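Side-chain contact in hypothetical protein Atu2144 (Agrobacterium tumefaciens, PDB 2ODF), which is of unknown function but belongs to the N-formylglutamate amidohydrolase family, and so may be a zinc-dependent amide hydrolase: residues 238-241 with 242-246. Numbering follows the deposited sequence.
Sequences AAIA and GFLHE
Ala238 O accepts the amide of Gly242 at 3.0 Å from Gly242 N, the first of four successive i to i+4 bonds along about two and a half turns of continuous alpha-helix. Ala239 comes next: Phe243 N donates to Ala239 O, 3.0 Å away, and this is the straightest of the four, with 165° at the hydrogen. The Ala239 methyl turns away from the following turn, so it is the backbone that does the joining here.

Ile240 carries the side-chain part of the contact. Its carbonyl takes the Leu244 amide, Leu244 N lying 3.0 Å from Ile240 O. Leu244 CG comes within 3.4 Å of Ile240 O. On the isoleucine, chi1 of -74° sets CG1 beside the backbone N and CG2 anti to it. That methyl, CG2, is the branch that meets Leu244 CD1, at 3.9 Å. It is an ordinary van der Waals touch between two buried branched chains that slant across one another, one turn apart.

Ala241 closes the series. Ala241 O receives His245 N at 3.0 Å, and His245 CB sits 3.3 Å from Ala241 O, while the imidazole leads off away from the preceding turn.

All this belongs to helix 234-256, the last of the chain, which packs against the mixed central sheet. Ile240 and Leu244 both rest on Ile226 of strand 220-227, and Leu244 also reaches Ile224. Ala241 meets Leu68 and Lys72 of the neighbouring helix 62-73, where His245 sets its ring edge-to-face with that of Phe73; Phe243 instead leans on the loop residues Ala190 and Leu192.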
# COMPACT_ATOMS: atom_id res chain seq x y z
N ALA A 238 -19.73 -16.02 -24.68
CA ALA A 238 -20.31 -15.15 -25.71
C ALA A 238 -21.79 -14.87 -25.42
O ALA A 238 -22.26 -13.74 -25.55
CB ALA A 238 -20.16 -15.79 -27.12
N ALA A 239 -22.51 -15.91 -25.04
CA ALA A 239 -23.92 -15.80 -24.72
C ALA A 239 -24.15 -14.81 -23.56
O ALA A 239 -24.88 -13.85 -23.67
CB ALA A 239 -24.52 -17.18 -24.39
N ILE A 240 -23.51 -15.07 -22.43
CA ILE A 240 -23.66 -14.23 -21.25
C ILE A 240 -23.18 -12.79 -21.52
O ILE A 240 -23.81 -11.82 -21.03
CB ILE A 240 -22.95 -14.86 -20.01
CG1 ILE A 240 -23.77 -16.05 -19.48
CG2 ILE A 240 -22.71 -13.81 -18.90
CD1 ILE A 240 -25.20 -15.68 -18.93
N ALA A 241 -22.10 -12.64 -22.29
CA ALA A 241 -21.62 -11.30 -22.68
C ALA A 241 -22.67 -10.53 -23.50
O ALA A 241 -22.82 -9.32 -23.34
CB ALA A 241 -20.32 -11.40 -23.47
N GLY A 242 -23.38 -11.23 -24.39
CA GLY A 242 -24.48 -10.60 -25.13
C GLY A 242 -25.65 -10.23 -24.25
O GLY A 242 -26.21 -9.14 -24.39
N PHE A 243 -26.03 -11.11 -23.33
CA PHE A 243 -27.09 -10.81 -22.39
C PHE A 243 -26.81 -9.51 -21.63
O PHE A 243 -27.68 -8.66 -21.46
CB PHE A 243 -27.27 -11.94 -21.38
CG PHE A 243 -28.30 -11.64 -20.33
CD1 PHE A 243 -29.64 -11.82 -20.60
CD2 PHE A 243 -27.92 -11.13 -19.11
CE1 PHE A 243 -30.60 -11.51 -19.66
CE2 PHE A 243 -28.87 -10.82 -18.14
CZ PHE A 243 -30.22 -11.01 -18.42
N LEU A 244 -25.57 -9.40 -21.14
CA LEU A 244 -25.18 -8.28 -20.29
C LEU A 244 -25.01 -7.00 -21.11
O LEU A 244 -25.29 -5.92 -20.61
CB LEU A 244 -23.88 -8.60 -19.55
CG LEU A 244 -23.95 -9.64 -18.43
CD1 LEU A 244 -22.51 -10.01 -18.00
CD2 LEU A 244 -24.76 -9.13 -17.21
N HIS A 245 -24.55 -7.13 -22.35
CA HIS A 245 -24.46 -5.99 -23.25
C HIS A 245 -25.87 -5.42 -23.51
O HIS A 245 -26.06 -4.21 -23.46
CB HIS A 245 -23.78 -6.38 -24.57
CG HIS A 245 -23.74 -5.27 -25.56
ND1 HIS A 245 -22.95 -4.15 -25.40
CD2 HIS A 245 -24.44 -5.07 -26.70
CE1 HIS A 245 -23.15 -3.32 -26.40
NE2 HIS A 245 -24.04 -3.85 -27.21
N GLU A 246 -26.84 -6.29 -23.74
CA GLU A 246 -28.23 -5.87 -23.92
C GLU A 246 -28.77 -5.15 -22.69
O GLU A 246 -29.25 -4.04 -22.81
CB GLU A 246 -29.11 -7.08 -24.26
CG GLU A 246 -28.81 -7.70 -25.61
CD GLU A 246 -29.62 -7.11 -26.77
OE1 GLU A 246 -30.12 -5.95 -26.66
OE2 GLU A 246 -29.76 -7.82 -27.80